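Local structure of putative endonuclease/exonuclease/phosphatase family protein (Bacteroides vulgatus ATCC 8482, 3G6S) at residues Lys85-Leu98 and Val115-Ala127. The protein probably acts as a nuclease of the DNase I-like class, with endonuclease and 3'-5' RNA exonuclease activity. Numbering follows the deposited sequence.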
ATOM      1  N   LYS A  85       6.434  10.810 -12.201  1.00 38.70           N
ATOM      2  CA  LYS A  85       7.059  10.486 -13.491  1.00 36.40           C
ATOM      3  C   LYS A  85       8.451  11.092 -13.638  1.00 37.55           C
ATOM      4  O   LYS A  85       9.377  10.434 -14.110  1.00 38.34           O
ATOM      5  CB  LYS A  85       6.193  11.001 -14.644  1.00 38.39           C
ATOM      6  CG  LYS A  85       4.714  10.725 -14.479  1.00 48.12           C
ATOM      7  CD  LYS A  85       3.862  11.451 -15.517  1.00 38.03           C
ATOM      8  CE  LYS A  85       3.911  10.768 -16.873  1.00 47.85           C
ATOM      9  NZ  LYS A  85       2.891  11.325 -17.807  1.00 53.66           N
ATOM     10  N   ASP A  86       8.579  12.351 -13.226  1.00 37.50           N
ATOM     11  CA  ASP A  86       9.827  13.093 -13.326  1.00 38.93           C
ATOM     12  C   ASP A  86      10.863  12.769 -12.252  1.00 41.72           C
ATOM     13  O   ASP A  86      12.046  13.054 -12.428  1.00 48.14           O
ATOM     14  CB  ASP A  86       9.534  14.602 -13.330  1.00 39.49           C
ATOM     15  CG  ASP A  86       8.744  15.055 -12.108  1.00 57.81           C
ATOM     16  OD1 ASP A  86       7.576  14.617 -11.935  1.00 62.90           O
ATOM     17  OD2 ASP A  86       9.289  15.858 -11.312  1.00 58.22           O
ATOM     18  N   LYS A  87      10.437  12.177 -11.143  1.00 37.39           N
ATOM     19  CA  LYS A  87      11.378  11.843 -10.080  1.00 27.58           C
ATOM     20  C   LYS A  87      11.950  10.436 -10.148  1.00 23.97           C
ATOM     21  O   LYS A  87      13.140  10.241  -9.916  1.00 22.63           O
ATOM     22  CB  LYS A  87      10.730  12.019  -8.709  1.00 29.21           C
ATOM     23  CG  LYS A  87      10.796  13.411  -8.131  1.00 30.38           C
ATOM     24  CD  LYS A  87      10.763  13.286  -6.618  1.00 37.84           C
ATOM     25  CE  LYS A  87      10.729  14.619  -5.917  1.00 40.88           C
ATOM     26  NZ  LYS A  87      10.796  14.401  -4.446  1.00 50.44           N
ATOM     27  N   TYR A  88      11.107   9.460 -10.467  1.00 20.06           N
ATOM     28  CA  TYR A  88      11.550   8.070 -10.515  1.00 24.38           C
ATOM     29  C   TYR A  88      11.302   7.358 -11.836  1.00 28.17           C
ATOM     30  O   TYR A  88      10.307   7.606 -12.520  1.00 24.94           O
ATOM     31  CB  TYR A  88      10.860   7.284  -9.406  1.00 15.43           C
ATOM     32  CG  TYR A  88      10.838   8.023  -8.097  1.00 23.28           C
ATOM     33  CD1 TYR A  88      11.960   8.047  -7.267  1.00 18.69           C
ATOM     34  CD2 TYR A  88       9.718   8.760  -7.718  1.00 22.47           C
ATOM     35  CE1 TYR A  88      11.965   8.792  -6.097  1.00 23.70           C
ATOM     36  CE2 TYR A  88       9.713   9.511  -6.551  1.00 28.13           C
ATOM     37  CZ  TYR A  88      10.835   9.527  -5.746  1.00 23.78           C
ATOM     38  OH  TYR A  88      10.841  10.293  -4.600  1.00 28.59           O
ATOM     39  N   GLU A  89      12.217   6.458 -12.186  1.00 29.87           N
ATOM     40  CA  GLU A  89      12.088   5.675 -13.404  1.00 27.52           C
ATOM     41  C   GLU A  89      11.832   4.231 -13.000  1.00 25.39           C
ATOM     42  O   GLU A  89      12.403   3.743 -12.030  1.00 34.36           O
ATOM     43  CB  GLU A  89      13.368   5.747 -14.221  1.00 40.07           C
ATOM     44  CG  GLU A  89      13.256   5.086 -15.577  1.00 51.38           C
ATOM     45  CD  GLU A  89      14.609   4.669 -16.112  1.00 72.60           C
ATOM     46  OE1 GLU A  89      15.555   5.488 -16.044  1.00 78.57           O
ATOM     47  OE2 GLU A  89      14.728   3.525 -16.609  1.00 83.44           O
ATOM     48  N   VAL A  90      10.964   3.551 -13.738  1.00 24.57           N
ATOM     49  CA  VAL A  90      10.640   2.163 -13.443  1.00 25.11           C
ATOM     50  C   VAL A  90      11.534   1.234 -14.253  1.00 32.38           C
ATOM     51  O   VAL A  90      11.392   1.151 -15.473  1.00 26.76           O
ATOM     52  CB  VAL A  90       9.178   1.849 -13.786  1.00 19.60           C
ATOM     53  CG1 VAL A  90       8.919   0.366 -13.624  1.00 16.73           C
ATOM     54  CG2 VAL A  90       8.259   2.649 -12.884  1.00 26.05           C
ATOM     55  N   LEU A  91      12.453   0.541 -13.584  1.00 29.44           N
ATOM     56  CA  LEU A  91      13.345  -0.375 -14.290  1.00 33.22           C
ATOM     57  C   LEU A  91      12.592  -1.650 -14.644  1.00 34.97           C
ATOM     58  O   LEU A  91      12.783  -2.230 -15.716  1.00 29.50           O
ATOM     59  CB  LEU A  91      14.561  -0.714 -13.430  1.00 33.02           C
ATOM     60  CG  LEU A  91      15.492   0.458 -13.129  1.00 39.36           C
ATOM     61  CD1 LEU A  91      16.579   0.005 -12.175  1.00 25.56           C
ATOM     62  CD2 LEU A  91      16.087   0.987 -14.426  1.00 24.77           C
ATOM     63  N   ASP A  92      11.719  -2.071 -13.740  1.00 31.43           N
ATOM     64  CA  ASP A  92      10.936  -3.266 -13.956  1.00 30.80           C
ATOM     65  C   ASP A  92       9.797  -3.286 -12.962  1.00 32.00           C
ATOM     66  O   ASP A  92       9.868  -2.654 -11.910  1.00 32.74           O
ATOM     67  CB  ASP A  92      11.807  -4.513 -13.806  1.00 33.62           C
ATOM     68  CG  ASP A  92      11.076  -5.777 -14.215  1.00 42.82           C
ATOM     69  OD1 ASP A  92      10.076  -5.664 -14.967  1.00 34.06           O
ATOM     70  OD2 ASP A  92      11.513  -6.875 -13.805  1.00 39.17           O
ATOM     71  N   SER A  93       8.739  -4.007 -13.298  1.00 33.16           N
ATOM     72  CA  SER A  93       7.581  -4.068 -12.426  1.00 37.59           C
ATOM     73  C   SER A  93       6.688  -5.221 -12.827  1.00 37.77           C
ATOM     74  O   SER A  93       6.736  -5.693 -13.959  1.00 43.67           O
ATOM     75  CB  SER A  93       6.794  -2.766 -12.523  1.00 40.87           C
ATOM     76  OG  SER A  93       6.447  -2.500 -13.864  1.00 35.30           O
ATOM     77  N   ASN A  94       5.860  -5.668 -11.897  1.00 41.00           N
ATOM     78  CA  ASN A  94       4.961  -6.761 -12.196  1.00 43.23           C
ATOM     79  C   ASN A  94       4.006  -6.991 -11.035  1.00 43.93           C
ATOM     80  O   ASN A  94       4.035  -6.268 -10.039  1.00 46.48           O
ATOM     81  CB  ASN A  94       5.770  -8.025 -12.482  1.00 41.89           C
ATOM     82  CG  ASN A  94       4.932  -9.111 -13.093  1.00 52.98           C
ATOM     83  OD1 ASN A  94       4.351  -8.923 -14.159  1.00 52.49           O
ATOM     84  ND2 ASN A  94       4.851 -10.254 -12.419  1.00 56.28           N
ATOM     85  N   THR A  95       3.149  -7.992 -11.170  1.00 44.92           N
ATOM     86  CA  THR A  95       2.203  -8.317 -10.119  1.00 37.91           C
ATOM     87  C   THR A  95       2.014  -9.832 -10.075  1.00 30.55           C
ATOM     88  O   THR A  95       1.882 -10.464 -11.115  1.00 38.98           O
ATOM     89  CB  THR A  95       0.851  -7.563 -10.343  1.00 44.60           C
ATOM     90  OG1 THR A  95      -0.148  -8.070  -9.448  1.00 54.04           O
ATOM     91  CG2 THR A  95       0.382  -7.709 -11.770  1.00 50.50           C
ATOM     92  N   PHE A  96       2.050 -10.412  -8.877  1.00 29.86           N
ATOM     93  CA  PHE A  96       1.874 -11.851  -8.717  1.00 25.86           C
ATOM     94  C   PHE A  96       0.727 -12.140  -7.762  1.00 33.54           C
ATOM     95  O   PHE A  96       0.315 -11.270  -6.993  1.00 40.12           O
ATOM     96  CB  PHE A  96       3.163 -12.507  -8.208  1.00 28.91           C
ATOM     97  CG  PHE A  96       3.667 -11.944  -6.911  1.00 37.83           C
ATOM     98  CD1 PHE A  96       3.203 -12.435  -5.689  1.00 37.56           C
ATOM     99  CD2 PHE A  96       4.590 -10.903  -6.913  1.00 34.40           C
ATOM    100  CE1 PHE A  96       3.650 -11.891  -4.486  1.00 34.52           C
ATOM    101  CE2 PHE A  96       5.042 -10.352  -5.721  1.00 29.52           C
ATOM    102  CZ  PHE A  96       4.571 -10.847  -4.503  1.00 40.14           C
ATOM    103  N   TRP A  97       0.214 -13.366  -7.808  1.00 36.76           N
ATOM    104  CA  TRP A  97      -0.905 -13.765  -6.960  1.00 35.77           C
ATOM    105  C   TRP A  97      -0.490 -14.418  -5.650  1.00 37.36           C
ATOM    106  O   TRP A  97       0.324 -15.341  -5.632  1.00 42.02           O
ATOM    107  CB  TRP A  97      -1.845 -14.685  -7.754  1.00 24.31           C
ATOM    108  CG  TRP A  97      -2.757 -13.904  -8.627  1.00 24.51           C
ATOM    109  CD1 TRP A  97      -4.070 -13.597  -8.380  1.00 28.56           C
ATOM    110  CD2 TRP A  97      -2.394 -13.186  -9.810  1.00 21.02           C
ATOM    111  NE1 TRP A  97      -4.541 -12.721  -9.336  1.00 29.02           N
ATOM    112  CE2 TRP A  97      -3.532 -12.456 -10.226  1.00 20.71           C
ATOM    113  CE3 TRP A  97      -1.211 -13.083 -10.559  1.00 26.38           C
ATOM    114  CZ2 TRP A  97      -3.526 -11.632 -11.351  1.00 22.46           C
ATOM    115  CZ3 TRP A  97      -1.199 -12.261 -11.683  1.00 30.48           C
ATOM    116  CH2 TRP A  97      -2.356 -11.546 -12.070  1.00 36.07           C
ATOM    117  N   LEU A  98      -1.049 -13.914  -4.552  1.00 35.73           N
ATOM    118  CA  LEU A  98      -0.748 -14.447  -3.231  1.00 39.47           C
ATOM    119  C   LEU A  98      -1.411 -15.817  -3.108  1.00 42.08           C
ATOM    120  O   LEU A  98      -2.530 -15.950  -2.605  1.00 43.15           O
ATOM    121  CB  LEU A  98      -1.260 -13.495  -2.134  1.00 32.75           C
ATOM    122  CG  LEU A  98      -0.729 -12.045  -2.168  1.00 34.16           C
ATOM    123  CD1 LEU A  98      -1.186 -11.288  -0.917  1.00 24.76           C
ATOM    124  CD2 LEU A  98       0.797 -12.048  -2.237  1.00 20.14           C
ATOM    125  N   VAL A 115      -9.560 -13.585  -3.980  1.00 42.13           N
ATOM    126  CA  VAL A 115      -8.270 -13.587  -4.659  1.00 41.37           C
ATOM    127  C   VAL A 115      -7.471 -12.349  -4.218  1.00 43.87           C
ATOM    128  O   VAL A 115      -8.017 -11.249  -4.106  1.00 40.18           O
ATOM    129  CB  VAL A 115      -8.453 -13.584  -6.203  1.00 44.83           C
ATOM    130  CG1 VAL A 115      -9.317 -12.404  -6.638  1.00 34.50           C
ATOM    131  CG2 VAL A 115      -7.093 -13.522  -6.886  1.00 50.27           C
ATOM    132  N   ARG A 116      -6.182 -12.532  -3.955  1.00 34.15           N
ATOM    133  CA  ARG A 116      -5.339 -11.429  -3.512  1.00 29.48           C
ATOM    134  C   ARG A 116      -4.077 -11.283  -4.367  1.00 35.10           C
ATOM    135  O   ARG A 116      -3.617 -12.250  -4.979  1.00 39.04           O
ATOM    136  CB  ARG A 116      -4.961 -11.631  -2.041  1.00 25.58           C
ATOM    137  CG  ARG A 116      -6.161 -11.668  -1.095  1.00 24.26           C
ATOM    138  CD  ARG A 116      -6.885 -10.328  -1.044  1.00 33.90           C
ATOM    139  NE  ARG A 116      -8.214 -10.452  -0.453  1.00 53.13           N
ATOM    140  CZ  ARG A 116      -9.002  -9.427  -0.134  1.00 57.87           C
ATOM    141  NH1 ARG A 116      -8.598  -8.181  -0.344  1.00 59.25           N
ATOM    142  NH2 ARG A 116     -10.200  -9.652   0.397  1.00 53.30           N
ATOM    143  N   ILE A 117      -3.523 -10.074  -4.416  1.00 29.88           N
ATOM    144  CA  ILE A 117      -2.319  -9.828  -5.202  1.00 26.70           C
ATOM    145  C   ILE A 117      -1.358  -8.834  -4.560  1.00 29.72           C
ATOM    146  O   ILE A 117      -1.681  -8.147  -3.583  1.00 28.42           O
ATOM    147  CB  ILE A 117      -2.645  -9.252  -6.594  1.00 28.49           C
ATOM    148  CG1 ILE A 117      -3.416  -7.939  -6.439  1.00 25.51           C
ATOM    149  CG2 ILE A 117      -3.402 -10.270  -7.425  1.00 28.86           C
ATOM    150  CD1 ILE A 117      -3.719  -7.241  -7.744  1.00 18.81           C
ATOM    151  N   ALA A 118      -0.170  -8.766  -5.143  1.00 25.77           N
ATOM    152  CA  ALA A 118       0.867  -7.840  -4.713  1.00 27.50           C
ATOM    153  C   ALA A 118       1.463  -7.280  -6.002  1.00 24.91           C
ATOM    154  O   ALA A 118       1.753  -8.030  -6.925  1.00 26.49           O
ATOM    155  CB  ALA A 118       1.935  -8.571  -3.910  1.00 18.11           C
ATOM    156  N   THR A 119       1.597  -5.964  -6.086  1.00 28.80           N
ATOM    157  CA  THR A 119       2.191  -5.347  -7.266  1.00 31.30           C
ATOM    158  C   THR A 119       3.515  -4.742  -6.798  1.00 31.74           C
ATOM    159  O   THR A 119       3.567  -4.109  -5.746  1.00 30.14           O
ATOM    160  CB  THR A 119       1.274  -4.251  -7.871  1.00 34.04           C
ATOM    161  OG1 THR A 119       0.158  -4.873  -8.519  1.00 31.25           O
ATOM    162  CG2 THR A 119       2.032  -3.406  -8.894  1.00 31.10           C
ATOM    163  N   TRP A 120       4.582  -4.971  -7.562  1.00 30.62           N
ATOM    164  CA  TRP A 120       5.904  -4.460  -7.209  1.00 26.15           C
ATOM    165  C   TRP A 120       6.564  -3.724  -8.352  1.00 23.57           C
ATOM    166  O   TRP A 120       6.148  -3.839  -9.503  1.00 23.08           O
ATOM    167  CB  TRP A 120       6.835  -5.598  -6.774  1.00 24.36           C
ATOM    168  CG  TRP A 120       7.117  -6.605  -7.848  1.00 28.13           C
ATOM    169  CD1 TRP A 120       6.434  -7.754  -8.084  1.00 27.31           C
ATOM    170  CD2 TRP A 120       8.141  -6.528  -8.861  1.00 30.72           C
ATOM    171  NE1 TRP A 120       6.962  -8.404  -9.178  1.00 32.67           N
ATOM    172  CE2 TRP A 120       8.012  -7.675  -9.671  1.00 29.55           C
ATOM    173  CE3 TRP A 120       9.154  -5.603  -9.154  1.00 30.92           C
ATOM    174  CZ2 TRP A 120       8.849  -7.926 -10.765  1.00 28.61           C
ATOM    175  CZ3 TRP A 120       9.995  -5.851 -10.249  1.00 43.02           C
ATOM    176  CH2 TRP A 120       9.833  -7.011 -11.037  1.00 27.00           C
ATOM    177  N   ALA A 121       7.620  -2.991  -8.026  1.00 22.36           N
ATOM    178  CA  ALA A 121       8.350  -2.239  -9.027  1.00 19.42           C
ATOM    179  C   ALA A 121       9.742  -1.894  -8.538  1.00 24.35           C
ATOM    180  O   ALA A 121       9.927  -1.452  -7.403  1.00 27.06           O
ATOM    181  CB  ALA A 121       7.599  -0.974  -9.376  1.00 17.23           C
ATOM    182  N   LYS A 122      10.724  -2.115  -9.402  1.00 22.98           N
ATOM    183  CA  LYS A 122      12.107  -1.807  -9.095  1.00 17.15           C
ATOM    184  C   LYS A 122      12.315  -0.377  -9.627  1.00 22.91           C
ATOM    185  O   LYS A 122      12.320  -0.143 -10.837  1.00 29.62           O
ATOM    186  CB  LYS A 122      12.994  -2.820  -9.809  1.00 22.25           C
ATOM    187  CG  LYS A 122      14.487  -2.665  -9.624  1.00 26.89           C
ATOM    188  CD  LYS A 122      15.215  -3.790 -10.351  1.00 21.01           C
ATOM    189  CE  LYS A 122      16.710  -3.573 -10.350  1.00 23.74           C
ATOM    190  NZ  LYS A 122      17.406  -4.546 -11.234  1.00 34.62           N
ATOM    191  N   PHE A 123      12.460   0.575  -8.710  1.00 19.42           N
ATOM    192  CA  PHE A 123      12.627   1.990  -9.047  1.00 26.45           C
ATOM    193  C   PHE A 123      14.060   2.462  -9.094  1.00 22.70           C
ATOM    194  O   PHE A 123      14.972   1.776  -8.658  1.00 28.17           O
ATOM    195  CB  PHE A 123      11.902   2.867  -8.025  1.00 13.65           C
ATOM    196  CG  PHE A 123      10.422   2.917  -8.205  1.00 23.43           C
ATOM    197  CD1 PHE A 123       9.865   3.541  -9.314  1.00 26.93           C
ATOM    198  CD2 PHE A 123       9.574   2.387  -7.239  1.00 25.17           C
ATOM    199  CE1 PHE A 123       8.478   3.647  -9.455  1.00 28.94           C
ATOM    200  CE2 PHE A 123       8.184   2.489  -7.372  1.00 31.24           C
ATOM    201  CZ  PHE A 123       7.639   3.123  -8.487  1.00 20.11           C
ATOM    202  N   LYS A 124      14.246   3.659  -9.624  1.00 29.23           N
ATOM    203  CA  LYS A 124      15.562   4.269  -9.683  1.00 28.41           C
ATOM    204  C   LYS A 124      15.337   5.750  -9.550  1.00 21.76           C
ATOM    205  O   LYS A 124      14.497   6.319 -10.244  1.00 24.32           O
ATOM    206  CB  LYS A 124      16.277   3.998 -11.006  1.00 28.03           C
ATOM    207  CG  LYS A 124      17.691   4.582 -11.011  1.00 33.83           C
ATOM    208  CD  LYS A 124      18.033   5.321 -12.306  1.00 36.64           C
ATOM    209  CE  LYS A 124      18.317   4.365 -13.457  1.00 37.25           C
ATOM    210  NZ  LYS A 124      18.655   5.099 -14.703  1.00 34.05           N
ATOM    211  N   ASP A 125      16.072   6.372  -8.645  1.00 25.34           N
ATOM    212  CA  ASP A 125      15.938   7.804  -8.451  1.00 31.81           C
ATOM    213  C   ASP A 125      16.708   8.454  -9.593  1.00 35.52           C
ATOM    214  O   ASP A 125      17.937   8.412  -9.616  1.00 44.32           O
ATOM    215  CB  ASP A 125      16.550   8.211  -7.109  1.00 34.97           C
ATOM    216  CG  ASP A 125      16.287   9.659  -6.769  1.00 37.56           C
ATOM    217  OD1 ASP A 125      15.475   9.915  -5.852  1.00 43.88           O
ATOM    218  OD2 ASP A 125      16.885  10.545  -7.421  1.00 41.73           O
ATOM    219  N   LYS A 126      15.992   9.044 -10.544  1.00 34.90           N
ATOM    220  CA  LYS A 126      16.649   9.673 -11.679  1.00 45.97           C
ATOM    221  C   LYS A 126      17.267  11.007 -11.310  1.00 43.41           C
ATOM    222  O   LYS A 126      17.057  12.009 -11.982  1.00 65.83           O
ATOM    223  CB  LYS A 126      15.671   9.838 -12.850  1.00 43.12           C
ATOM    224  CG  LYS A 126      14.442  10.639 -12.526  1.00 39.38           C
ATOM    225  CD  LYS A 126      13.227  10.078 -13.240  1.00 38.37           C
ATOM    226  CE  LYS A 126      13.410  10.023 -14.742  1.00 35.57           C
ATOM    227  NZ  LYS A 126      12.139   9.611 -15.399  1.00 38.87           N
ATOM    228  N   ALA A 127      18.034  11.012 -10.232  1.00 43.29           N
ATOM    229  CA  ALA A 127      18.700  12.223  -9.774  1.00 46.15           C
ATOM    230  C   ALA A 127      19.897  11.775  -8.953  1.00 38.16           C
ATOM    231  O   ALA A 127      20.954  12.387  -9.011  1.00 46.46           O
ATOM    232  CB  ALA A 127      17.751  13.073  -8.918  1.00 26.65           C
TER
HETATM  233  O   HOH W   1       6.337 -11.254 -10.512  1.00 40.44           O
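W120 and F96 both carry CG between their own backbone N and carbonyl carbon (chi1 63° and 57°), a setting that lays each ring back across the neighbouring strand. The W120 indole thus lies over the backbone of S93 and N94: S93 CA sits 3.9 Å from the centroid of its six-membered ring, a CH-pi contact. Around the indole edge, D92 OD2 lies in the ring plane 3.2 Å from W120 CH2, with the carboxylate turned nearly perpendicular to the ring. One water accepts from both W120 NE1 and N94 ND2, joining the two side chains. On the same face of the sheet, A118 CB packs over the F96 ring, 3.5 Å from F96 CZ, while F96 CE2 touches W120 CD1 edge against edge, neither ring lying over the other's face. Without the indole, as with an alanine here, the S93-N94 backbone would probably lose its cover, F96 an aromatic neighbour at its edge, and the water one of these two N-H donors. The other face carries W97, whose five-membered ring receives I117 CG2 at 3.4 Å from its centroid; W97 NE1 itself donates to R69 O. Paired bonds between N94 and W120 (W120 N to N94 O, 2.8 Å) and between F96 and A118 fix the register. It slips by one where K122 O takes L91 N at 2.8 Å and K122 N reaches D92 O at 2.7 Å. Beyond that step, a long, weak salt bridge joins E89 OE1 and K124 NZ. With L91 and D92 both opposite K122, this is a classic beta bulge in an antiparallel pair, strand 88-97 forming one edge of a mixed sheet in the DNase I-like fold.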